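Local structure of 4-hydroxybutyrate CoA-transferase (Porphyromonas gingivalis, 3EH7) at residues F106-P110 with V295-P301; C136-V140 with M163-H167; N160-P164 with Y185-S189; M243-G247 with G276-V280. The protein probably transfers coenzyme A from an acyl-CoA to a carboxylic acid, as a putative 4-hydroxybutyrate CoA-transferase of the acetyl-CoA hydrolase/transferase family. The contacts are given in a common frame with arbitrary orientation. Numbering follows the deposited sequence.

Contact 1: residues F106-P110 with V295-P301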
loop_
_atom_site.group_PDB
_atom_site.type_symbol
_atom_site.label_atom_id
_atom_site.label_comp_id
_atom_site.label_asym_id
_atom_site.label_seq_id
_atom_site.Cartn_x
_atom_site.Cartn_y
_atom_site.Cartn_z
ATOM N N PHE A 106 -7.720 7.877 0.704
ATOM C CA PHE A 106 -8.375 8.973 1.424
ATOM C C PHE A 106 -7.344 10.015 1.929
ATOM O O PHE A 106 -7.515 11.212 1.714
ATOM C CB PHE A 106 -9.200 8.388 2.568
ATOM C CG PHE A 106 -10.179 9.351 3.197
ATOM C CD1 PHE A 106 -10.444 10.609 2.657
ATOM C CD2 PHE A 106 -10.859 8.973 4.347
ATOM C CE1 PHE A 106 -11.347 11.466 3.281
ATOM C CE2 PHE A 106 -11.760 9.812 4.950
ATOM C CZ PHE A 106 -12.016 11.061 4.419
ATOM N N TYR A 107 -6.269 9.563 2.576
ATOM C CA TYR A 107 -5.225 10.483 3.064
ATOM C C TYR A 107 -4.543 11.336 1.987
ATOM O O TYR A 107 -3.967 12.364 2.301
ATOM C CB TYR A 107 -4.176 9.751 3.925
ATOM C CG TYR A 107 -3.069 9.129 3.126
ATOM C CD1 TYR A 107 -3.217 7.867 2.593
ATOM C CD2 TYR A 107 -1.877 9.830 2.853
ATOM C CE1 TYR A 107 -2.214 7.274 1.850
ATOM C CE2 TYR A 107 -0.872 9.243 2.095
ATOM C CZ TYR A 107 -1.060 7.958 1.600
ATOM O OH TYR A 107 -0.111 7.319 0.849
ATOM N N GLU A 108 -4.611 10.904 0.727
ATOM C CA GLU A 108 -4.009 11.592 -0.397
ATOM C C GLU A 108 -4.896 12.663 -1.030
ATOM O O GLU A 108 -4.421 13.476 -1.829
ATOM C CB GLU A 108 -3.613 10.586 -1.490
ATOM C CG GLU A 108 -2.143 10.234 -1.525
ATOM C CD GLU A 108 -1.770 9.429 -2.766
ATOM O OE1 GLU A 108 -2.253 8.290 -2.924
ATOM O OE2 GLU A 108 -1.002 9.955 -3.610
ATOM N N VAL A 109 -6.180 12.656 -0.696
ATOM C CA VAL A 109 -7.115 13.604 -1.292
ATOM C C VAL A 109 -6.730 15.079 -1.105
ATOM O O VAL A 109 -6.744 15.846 -2.074
ATOM C CB VAL A 109 -8.544 13.325 -0.786
ATOM C CG1 VAL A 109 -9.485 14.440 -1.166
ATOM C CG2 VAL A 109 -9.004 11.960 -1.339
ATOM N N PRO A 110 -6.369 15.497 0.123
ATOM C CA PRO A 110 -6.043 16.937 0.298
ATOM C C PRO A 110 -4.893 17.430 -0.582
ATOM O O PRO A 110 -5.002 18.497 -1.195
ATOM C CB PRO A 110 -5.696 17.050 1.779
ATOM C CG PRO A 110 -6.469 15.858 2.417
ATOM C CD PRO A 110 -6.374 14.772 1.409
ATOM N N VAL A 295 -7.699 14.914 6.842
ATOM C CA VAL A 295 -7.459 13.507 6.588
ATOM C C VAL A 295 -5.995 13.198 6.186
ATOM O O VAL A 295 -5.502 12.088 6.449
ATOM C CB VAL A 295 -8.487 12.931 5.582
ATOM C CG1 VAL A 295 -8.288 13.550 4.142
ATOM C CG2 VAL A 295 -8.420 11.377 5.588
ATOM N N ASP A 296 -5.299 14.176 5.573
ATOM C CA ASP A 296 -3.913 13.976 5.186
ATOM C C ASP A 296 -2.990 13.904 6.389
ATOM O O ASP A 296 -1.846 13.489 6.251
ATOM C CB ASP A 296 -3.422 15.030 4.179
ATOM C CG ASP A 296 -3.550 16.453 4.684
ATOM O OD1 ASP A 296 -4.541 16.794 5.358
ATOM O OD2 ASP A 296 -2.685 17.251 4.338
ATOM N N TYR A 297 -3.469 14.308 7.565
ATOM C CA TYR A 297 -2.746 14.078 8.787
ATOM C C TYR A 297 -3.187 12.775 9.428
ATOM O O TYR A 297 -2.373 11.838 9.585
ATOM C CB TYR A 297 -2.899 15.278 9.748
ATOM C CG TYR A 297 -2.177 15.090 11.060
ATOM C CD1 TYR A 297 -0.807 15.280 11.155
ATOM C CD2 TYR A 297 -2.866 14.696 12.202
ATOM C CE1 TYR A 297 -0.135 15.098 12.354
ATOM C CE2 TYR A 297 -2.219 14.528 13.396
ATOM C CZ TYR A 297 -0.859 14.733 13.475
ATOM O OH TYR A 297 -0.241 14.536 14.656
ATOM N N VAL A 298 -4.482 12.656 9.729
ATOM C CA VAL A 298 -4.986 11.509 10.522
ATOM C C VAL A 298 -4.777 10.153 9.856
ATOM O O VAL A 298 -4.401 9.173 10.537
ATOM C CB VAL A 298 -6.458 11.668 10.944
ATOM C CG1 VAL A 298 -6.947 10.464 11.827
ATOM C CG2 VAL A 298 -6.663 13.011 11.666
ATOM N N ASN A 299 -5.016 10.083 8.544
ATOM C CA ASN A 299 -5.021 8.814 7.827
ATOM C C ASN A 299 -3.674 8.519 7.158
ATOM O O ASN A 299 -3.539 7.542 6.439
ATOM C CB ASN A 299 -6.125 8.800 6.747
ATOM C CG ASN A 299 -7.480 8.330 7.250
ATOM O OD1 ASN A 299 -7.953 8.757 8.309
ATOM N ND2 ASN A 299 -8.160 7.530 6.429
ATOM N N ASP A 300 -2.684 9.380 7.349
ATOM C CA ASP A 300 -1.385 9.133 6.755
ATOM C C ASP A 300 -0.781 7.915 7.474
ATOM O O ASP A 300 -0.651 7.925 8.688
ATOM C CB ASP A 300 -0.492 10.315 6.959
ATOM C CG ASP A 300 0.842 10.173 6.233
ATOM O OD1 ASP A 300 1.410 9.057 6.096
ATOM O OD2 ASP A 300 1.329 11.198 5.801
ATOM N N PRO A 301 -0.473 6.850 6.733
ATOM C CA PRO A 301 0.129 5.688 7.407
ATOM C C PRO A 301 1.329 6.035 8.296
ATOM O O PRO A 301 1.512 5.426 9.346
ATOM C CB PRO A 301 0.507 4.790 6.245
ATOM C CG PRO A 301 -0.555 5.088 5.197
ATOM C CD PRO A 301 -0.672 6.597 5.293
#
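Here the two halves of the CoA-transferase fold meet: residues 106-110, leading into helix 109-114 in the N-terminal half, pack against the short helix 295-298 and the loop after it, in the C-terminal half. Phe-106 comes first. CG2 of Val-295 sits 3.4 Å from the centroid of its ring, only 4° off the normal, a CH-pi contact over the face. Phe-106 O accepts from Val-109 N at 3.1 Å and also lies 3.5 Å from Val-295 CG1. Tyr-107 buries the most surface of the set. Its CB rests against Asn-299, 3.4 Å from that residue's O, and Pro-301 CD sits over one face of its ring, 3.8 Å from the centroid, a second CH-pi contact. The amide of Asn-299 turns to Tyr-344, Asp-343 and Glu-242, while the Tyr-107 hydroxyl makes a weak hydrogen bond to Trp-350 of the second subunit, which borders the contact here. Asp-296 sends its carboxylate to Arg-114 in a salt bridge, and its backbone comes close enough for a CA-H...O contact, Asp-296 CA to Tyr-107 O, 3.3 Å. Pro-110 finishes the segment, its CG 3.4 Å from Val-295 CG1 and 3.6 Å from Asp-296 CB.

Contact 2: residues C136-V140 with M163-H167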
loop_
_atom_site.group_PDB
_atom_site.type_symbol
_atom_site.label_atom_id
_atom_site.label_comp_id
_atom_site.label_asym_id
_atom_site.label_seq_id
_atom_site.Cartn_x
_atom_site.Cartn_y
_atom_site.Cartn_z
ATOM N N CYS A 136 -14.444 30.045 12.628
ATOM C CA CYS A 136 -15.464 28.995 12.667
ATOM C C CYS A 136 -14.777 27.665 12.665
ATOM O O CYS A 136 -13.757 27.493 11.996
ATOM C CB CYS A 136 -16.308 29.019 11.418
ATOM S SG CYS A 136 -17.232 30.521 11.209
ATOM N N SER A 137 -15.369 26.711 13.365
ATOM C CA SER A 137 -14.946 25.327 13.309
ATOM C C SER A 137 -15.667 24.546 12.188
ATOM O O SER A 137 -16.803 24.821 11.843
ATOM C CB SER A 137 -15.203 24.667 14.667
ATOM O OG SER A 137 -15.011 23.275 14.638
ATOM N N PHE A 138 -14.985 23.550 11.629
ATOM C CA PHE A 138 -15.619 22.628 10.683
ATOM C C PHE A 138 -16.478 21.593 11.421
ATOM O O PHE A 138 -17.045 20.699 10.802
ATOM C CB PHE A 138 -14.565 21.967 9.784
ATOM C CG PHE A 138 -13.942 22.909 8.787
ATOM C CD1 PHE A 138 -12.820 23.663 9.129
ATOM C CD2 PHE A 138 -14.485 23.054 7.505
ATOM C CE1 PHE A 138 -12.248 24.562 8.224
ATOM C CE2 PHE A 138 -13.907 23.954 6.576
ATOM C CZ PHE A 138 -12.770 24.701 6.941
ATOM N N GLY A 139 -16.630 21.750 12.738
ATOM C CA GLY A 139 -17.438 20.823 13.538
ATOM C C GLY A 139 -17.039 19.356 13.309
ATOM O O GLY A 139 -15.868 18.992 13.415
ATOM N N VAL A 140 -18.027 18.548 12.952
ATOM C CA VAL A 140 -17.894 17.111 12.815
ATOM C C VAL A 140 -17.262 16.646 11.481
ATOM O O VAL A 140 -17.074 15.464 11.298
ATOM C CB VAL A 140 -19.303 16.393 12.966
ATOM C CG1 VAL A 140 -19.916 16.655 14.336
ATOM C CG2 VAL A 140 -20.271 16.833 11.876
HETATM N N MSE A 163 -24.256 23.159 14.724
HETATM C CA MSE A 163 -22.991 22.496 14.433
HETATM C C MSE A 163 -22.028 22.749 15.592
HETATM O O MSE A 163 -21.741 23.912 15.934
HETATM C CB MSE A 163 -22.367 23.003 13.152
HETATM C CG MSE A 163 -21.004 22.372 12.885
HETATM SE SE MSE A 163 -21.153 20.503 12.391
HETATM C CE MSE A 163 -20.533 20.691 10.575
ATOM N N PRO A 164 -21.538 21.673 16.218
ATOM C CA PRO A 164 -20.712 21.889 17.394
ATOM C C PRO A 164 -19.361 22.501 17.049
ATOM O O PRO A 164 -18.909 22.401 15.914
ATOM C CB PRO A 164 -20.539 20.480 17.980
ATOM C CG PRO A 164 -20.827 19.569 16.873
ATOM C CD PRO A 164 -21.823 20.248 15.995
ATOM N N TYR A 165 -18.757 23.161 18.030
ATOM C CA TYR A 165 -17.413 23.724 17.880
ATOM C C TYR A 165 -16.465 22.633 18.291
ATOM O O TYR A 165 -16.476 22.209 19.443
ATOM C CB TYR A 165 -17.231 24.962 18.762
ATOM C CG TYR A 165 -15.855 25.613 18.645
ATOM C CD1 TYR A 165 -14.790 25.166 19.433
ATOM C CD2 TYR A 165 -15.623 26.655 17.754
ATOM C CE1 TYR A 165 -13.549 25.733 19.344
ATOM C CE2 TYR A 165 -14.367 27.254 17.669
ATOM C CZ TYR A 165 -13.338 26.769 18.470
ATOM O OH TYR A 165 -12.080 27.313 18.418
ATOM N N VAL A 166 -15.702 22.117 17.339
ATOM C CA VAL A 166 -14.813 20.981 17.606
ATOM C C VAL A 166 -13.353 21.395 17.481
ATOM O O VAL A 166 -12.936 22.040 16.493
ATOM C CB VAL A 166 -15.127 19.779 16.678
ATOM C CG1 VAL A 166 -14.168 18.584 16.927
ATOM C CG2 VAL A 166 -16.600 19.351 16.871
ATOM N N HIS A 167 -12.590 20.972 18.474
ATOM C CA HIS A 167 -11.188 21.286 18.587
ATOM C C HIS A 167 -10.303 20.552 17.602
ATOM O O HIS A 167 -10.770 19.693 16.841
ATOM C CB HIS A 167 -10.733 21.012 20.020
ATOM C CG HIS A 167 -11.278 21.998 21.000
ATOM N ND1 HIS A 167 -10.733 23.245 21.173
ATOM C CD2 HIS A 167 -12.353 21.939 21.825
ATOM C CE1 HIS A 167 -11.435 23.909 22.076
ATOM N NE2 HIS A 167 -12.416 23.134 22.495
#
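Selenomethionine Met-163 opens the second segment by reaching under the bend at Phe-138 to Val-140. Its CE lies 3.5 Å from Phe-138 O, and its SE is 3.9 Å from Gly-139 CA and 3.8 Å from Val-140 CG2. Gly-139 has a positive phi, and a CB there would run into that selenium, so glycine suits the site twice over. Pro-164 follows: its carbonyl O receives a CA-H...O contact from Gly-139 CA at 3.2 Å, and its CG packs on Val-140 CG1 at 4.0 Å. Tyr-165 starts out away from the other segment, yet its ring swings back until CD2 is 3.7 Å from Ser-137 CB; its backbone N bonds to Asp-285. At Val-166 the backbone N donates to Ser-137 OG at 3.0 Å, while Val-166 CB sits 3.4 Å from Gly-139 O. Asn-170 bridges the two segments through its ND2, which donates to both Gly-139 O and Val-166 O, and Ile-284 of helix 278-284 covers Val-140, Pro-164 and Val-166. Ser-137 OG also accepts from Gly-139 N (2.9 Å), so a single hydroxyl closes an ST turn at the end of strand 135-137 and pins the loop leading from strand 154-160 to strand 167-168.

Contact 3: residues N160-P164 with Y185-S189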
loop_
_atom_site.group_PDB
_atom_site.type_symbol
_atom_site.label_atom_id
_atom_site.label_comp_id
_atom_site.label_asym_id
_atom_site.label_seq_id
_atom_site.Cartn_x
_atom_site.Cartn_y
_atom_site.Cartn_z
ATOM N N ASN A 160 -24.253 26.845 11.030
ATOM C CA ASN A 160 -25.382 26.254 11.722
ATOM C C ASN A 160 -25.219 26.424 13.241
ATOM O O ASN A 160 -24.186 26.058 13.833
ATOM C CB ASN A 160 -25.484 24.784 11.303
ATOM C CG ASN A 160 -26.654 24.037 11.938
ATOM O OD1 ASN A 160 -27.489 24.589 12.675
ATOM N ND2 ASN A 160 -26.701 22.738 11.652
ATOM N N ARG A 161 -26.242 26.973 13.868
ATOM C CA ARG A 161 -26.196 27.180 15.320
ATOM C C ARG A 161 -26.002 25.849 16.035
ATOM O O ARG A 161 -25.500 25.818 17.155
ATOM C CB ARG A 161 -27.468 27.827 15.868
ATOM C CG ARG A 161 -28.031 29.037 15.128
ATOM C CD ARG A 161 -27.015 30.028 14.730
ATOM N NE ARG A 161 -27.596 31.344 14.473
ATOM C CZ ARG A 161 -28.397 31.658 13.459
ATOM N NH1 ARG A 161 -28.868 32.894 13.365
ATOM N NH2 ARG A 161 -28.735 30.760 12.534
ATOM N N GLN A 162 -26.400 24.758 15.385
ATOM C CA GLN A 162 -26.332 23.443 16.004
ATOM C C GLN A 162 -25.110 22.629 15.602
ATOM O O GLN A 162 -24.942 21.521 16.100
ATOM C CB GLN A 162 -27.632 22.675 15.740
ATOM C CG GLN A 162 -28.838 23.384 16.325
ATOM C CD GLN A 162 -30.073 22.528 16.375
ATOM O OE1 GLN A 162 -29.997 21.353 16.736
ATOM N NE2 GLN A 162 -31.232 23.109 16.015
HETATM N N MSE A 163 -24.256 23.159 14.724
HETATM C CA MSE A 163 -22.991 22.496 14.433
HETATM C C MSE A 163 -22.028 22.749 15.592
HETATM O O MSE A 163 -21.741 23.912 15.934
HETATM C CB MSE A 163 -22.367 23.003 13.152
HETATM C CG MSE A 163 -21.004 22.372 12.885
HETATM SE SE MSE A 163 -21.153 20.503 12.391
HETATM C CE MSE A 163 -20.533 20.691 10.575
ATOM N N PRO A 164 -21.538 21.673 16.218
ATOM C CA PRO A 164 -20.712 21.889 17.394
ATOM C C PRO A 164 -19.361 22.501 17.049
ATOM O O PRO A 164 -18.909 22.401 15.914
ATOM C CB PRO A 164 -20.539 20.480 17.980
ATOM C CG PRO A 164 -20.827 19.569 16.873
ATOM C CD PRO A 164 -21.823 20.248 15.995
ATOM N N TYR A 185 -30.424 23.798 12.565
ATOM C CA TYR A 185 -31.094 22.526 12.361
ATOM C C TYR A 185 -30.210 21.442 12.916
ATOM O O TYR A 185 -28.998 21.603 12.938
ATOM C CB TYR A 185 -31.418 22.271 10.874
ATOM C CG TYR A 185 -30.212 22.206 9.957
ATOM C CD1 TYR A 185 -29.336 21.115 9.992
ATOM C CD2 TYR A 185 -29.939 23.231 9.062
ATOM C CE1 TYR A 185 -28.223 21.051 9.172
ATOM C CE2 TYR A 185 -28.814 23.187 8.239
ATOM C CZ TYR A 185 -27.953 22.095 8.299
ATOM O OH TYR A 185 -26.834 22.010 7.480
ATOM N N PRO A 186 -30.817 20.348 13.386
ATOM C CA PRO A 186 -30.007 19.275 13.901
ATOM C C PRO A 186 -29.214 18.625 12.770
ATOM O O PRO A 186 -29.752 18.362 11.697
ATOM C CB PRO A 186 -31.037 18.309 14.504
ATOM C CG PRO A 186 -32.315 18.631 13.803
ATOM C CD PRO A 186 -32.258 20.114 13.616
ATOM N N ILE A 187 -27.933 18.383 12.987
ATOM C CA ILE A 187 -27.136 17.755 11.937
ATOM C C ILE A 187 -27.569 16.285 11.816
ATOM O O ILE A 187 -28.296 15.800 12.676
ATOM C CB ILE A 187 -25.628 17.929 12.179
ATOM C CG1 ILE A 187 -25.147 17.133 13.386
ATOM C CG2 ILE A 187 -25.284 19.434 12.369
ATOM C CD1 ILE A 187 -23.606 17.229 13.569
ATOM N N TYR A 188 -27.160 15.588 10.758
ATOM C CA TYR A 188 -27.575 14.181 10.580
ATOM C C TYR A 188 -27.060 13.354 11.743
ATOM O O TYR A 188 -25.907 13.507 12.141
ATOM C CB TYR A 188 -27.089 13.583 9.249
ATOM C CG TYR A 188 -27.804 14.146 8.042
ATOM C CD1 TYR A 188 -29.188 14.109 7.949
ATOM C CD2 TYR A 188 -27.099 14.719 6.992
ATOM C CE1 TYR A 188 -29.862 14.633 6.840
ATOM C CE2 TYR A 188 -27.765 15.249 5.875
ATOM C CZ TYR A 188 -29.139 15.200 5.805
ATOM O OH TYR A 188 -29.797 15.721 4.710
ATOM N N SER A 189 -27.940 12.527 12.314
ATOM C CA SER A 189 -27.565 11.613 13.366
ATOM C C SER A 189 -27.803 10.159 12.983
ATOM O O SER A 189 -28.523 9.848 12.046
ATOM C CB SER A 189 -28.298 11.936 14.656
ATOM O OG SER A 189 -29.680 11.822 14.477
#
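The side-chain amide of Asn-160 reads the backbone of Tyr-185 at both ends: Tyr-185 N donates to Asn-160 OD1 at 3.0 Å, and Asn-160 ND2 donates to Tyr-185 O at 2.9 Å. Such a two-way match is what a carboxamide can give and a carboxylate cannot. OD1 accepts a second time, from Gln-162 N at 2.9 Å, and ND2 has a further partner in Gln-126 OE1 of strand 122-127. The backbone closes over the same residues, with Met-163 N bonded to Asn-160 O at 3.0 Å.

Next out lies the ring of Tyr-185, with Asn-160 ND2 over one face, 3.4 Å from CE1; its hydroxyl goes to Glu-158 and to the backbone N of Gln-41. Gln-162 lays its CB 3.3 Å from Tyr-185 O and its OE1 3.5 Å from Pro-186 CA, while its NE2 bonds to Asp-184. Ile-187 packs alongside: CG2 is 3.7 Å from the Asn-160 amide nitrogen ND2, and its apolar contacts are looser, CD1 4.3 Å from both Met-163 SE and Pro-164 CD; Tyr-281 of helix 278-284 also touches this isoleucine.

The arrangement is an Asx turn combined with a type I beta turn, Asn-160 to Met-163, at the end of strand 154-160. It ties the loops that leave the C-terminal ends of two neighbouring strands, 154-160 and 179-183, of a parallel alpha/beta sheet.

Contact 4: residues M243-G247 with G276-V280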
loop_
_atom_site.group_PDB
_atom_site.type_symbol
_atom_site.label_atom_id
_atom_site.label_comp_id
_atom_site.label_asym_id
_atom_site.label_seq_id
_atom_site.Cartn_x
_atom_site.Cartn_y
_atom_site.Cartn_z
HETATM N N MSE A 243 -12.981 7.876 12.142
HETATM C CA MSE A 243 -14.141 8.466 12.791
HETATM C C MSE A 243 -14.487 7.680 14.039
HETATM O O MSE A 243 -14.068 6.564 14.197
HETATM C CB MSE A 243 -15.332 8.525 11.819
HETATM C CG MSE A 243 -15.829 7.178 11.359
HETATM SE SE MSE A 243 -17.198 6.356 12.476
HETATM C CE MSE A 243 -18.679 7.602 12.201
ATOM N N PHE A 244 -15.251 8.301 14.926
ATOM C CA PHE A 244 -15.885 7.565 16.021
ATOM C C PHE A 244 -17.308 8.047 16.238
ATOM O O PHE A 244 -17.765 8.979 15.565
ATOM C CB PHE A 244 -15.043 7.532 17.303
ATOM C CG PHE A 244 -14.886 8.856 17.984
ATOM C CD1 PHE A 244 -15.855 9.335 18.843
ATOM C CD2 PHE A 244 -13.731 9.607 17.793
ATOM C CE1 PHE A 244 -15.698 10.571 19.484
ATOM C CE2 PHE A 244 -13.575 10.832 18.424
ATOM C CZ PHE A 244 -14.562 11.305 19.298
ATOM N N SER A 245 -17.997 7.382 17.156
ATOM C CA SER A 245 -19.422 7.551 17.331
ATOM C C SER A 245 -19.788 7.236 18.772
ATOM O O SER A 245 -18.934 7.297 19.651
ATOM C CB SER A 245 -20.175 6.618 16.367
ATOM O OG SER A 245 -21.524 6.992 16.219
ATOM N N ASP A 246 -21.050 6.836 18.977
ATOM C CA ASP A 246 -21.612 6.677 20.312
ATOM C C ASP A 246 -20.873 5.654 21.129
ATOM O O ASP A 246 -20.634 5.881 22.321
ATOM C CB ASP A 246 -23.101 6.312 20.250
ATOM C CG ASP A 246 -23.968 7.489 19.818
ATOM O OD1 ASP A 246 -24.599 8.126 20.695
ATOM O OD2 ASP A 246 -24.002 7.785 18.597
ATOM N N GLY A 247 -20.525 4.534 20.495
ATOM C CA GLY A 247 -19.895 3.388 21.178
ATOM C C GLY A 247 -18.572 3.754 21.839
ATOM O O GLY A 247 -18.291 3.304 22.942
ATOM N N GLY A 276 -22.898 10.372 14.867
ATOM C CA GLY A 276 -23.542 9.595 15.919
ATOM C C GLY A 276 -24.824 10.251 16.331
ATOM O O GLY A 276 -25.437 10.944 15.538
ATOM N N SER A 277 -25.229 10.043 17.576
ATOM C CA SER A 277 -26.460 10.607 18.075
ATOM C C SER A 277 -26.240 12.057 18.467
ATOM O O SER A 277 -25.110 12.551 18.529
ATOM C CB SER A 277 -26.965 9.827 19.293
ATOM O OG SER A 277 -26.148 10.091 20.421
ATOM N N GLU A 278 -27.344 12.730 18.762
ATOM C CA GLU A 278 -27.292 14.089 19.284
ATOM C C GLU A 278 -26.420 14.141 20.537
ATOM O O GLU A 278 -25.731 15.131 20.796
ATOM C CB GLU A 278 -28.709 14.606 19.549
ATOM C CG GLU A 278 -28.886 16.103 19.317
ATOM C CD GLU A 278 -28.192 16.633 18.047
ATOM O OE1 GLU A 278 -28.235 15.973 16.956
ATOM O OE2 GLU A 278 -27.587 17.726 18.159
ATOM N N ASP A 279 -26.400 13.049 21.286
ATOM C CA ASP A 279 -25.557 12.953 22.462
ATOM C C ASP A 279 -24.078 13.079 22.139
ATOM O O ASP A 279 -23.353 13.760 22.862
ATOM C CB ASP A 279 -25.800 11.630 23.179
ATOM C CG ASP A 279 -25.042 11.524 24.472
ATOM O OD1 ASP A 279 -24.840 12.542 25.169
ATOM O OD2 ASP A 279 -24.636 10.401 24.803
ATOM N N VAL A 280 -23.613 12.418 21.075
ATOM C CA VAL A 280 -22.195 12.522 20.684
ATOM C C VAL A 280 -21.824 13.966 20.348
ATOM O O VAL A 280 -20.756 14.456 20.755
ATOM C CB VAL A 280 -21.849 11.607 19.487
ATOM C CG1 VAL A 280 -20.542 12.030 18.830
ATOM C CG2 VAL A 280 -21.764 10.173 19.955
#
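Both segments pass from extended chain into the first turn of a helix. Residues 243-244 form a weakly bonded strand, Ser-245 occupies the N-cap position, and helix 246-253 begins; opposite, Gly-276 is nearly fully extended (phi 177°, psi -152°), Ser-277 is the N-cap and helix 278-284 follows. The closest CA pair is Ser-245 with Gly-276, at 4.8 Å. A CB on Gly-276 would collide with both Ser-245 OG and Asp-246 OD2, and without one the glycine CA lies 3.3 Å from each of these atoms.

Asp-246, the first residue of its helix, reaches across with its carboxylate. OD2 accepts from Ser-277 N at 2.8 Å, and OD1 accepts from Ser-277 OG at a short 2.5 Å. This serine hydroxyl also receives a weak N-cap bond from Asp-279 N (3.1 Å), so one aspartate from the neighbouring helix grips the capping residue of the second. The two helix starts follow strands 243-244 and 273-274, a parallel pair within an alpha/beta layout, and Ser-245 OG extends that link by bonding to Met-275 O.

Beneath the polar grip, Val-280 fills the gap with CG2 3.5 Å from Asp-246 CG and 3.7 Å from Ser-245 C; it also touches Val-249 of helix 246-253. Asp-279 forms a salt bridge with Arg-253, which adds an ionic tie between the same two helices.

How the contacts relate
Contacts 1 and 2 are buried; contacts 3 and 4 are partly buried, contact 3 running out to exposed Pro-186. Contact 1 stands apart: its centre is about 19 to 25 Å from the other three centres, and it relies on CH-pi and apolar packing between the two halves, beside the dimer partner. Contacts 2 and 3 share Met-163 and Pro-164, the loop after strand 154-160, and meet directly where Val-140 CG2 is 3.8 Å from Ile-187 CD1. Contact 3 in turn touches contact 4, Ser-189 CB lying 3.2 Å from Gly-276 O. Polar groups differ too: a serine hydroxyl in contact 2, a carboxamide in contact 3, a carboxylate in contact 4.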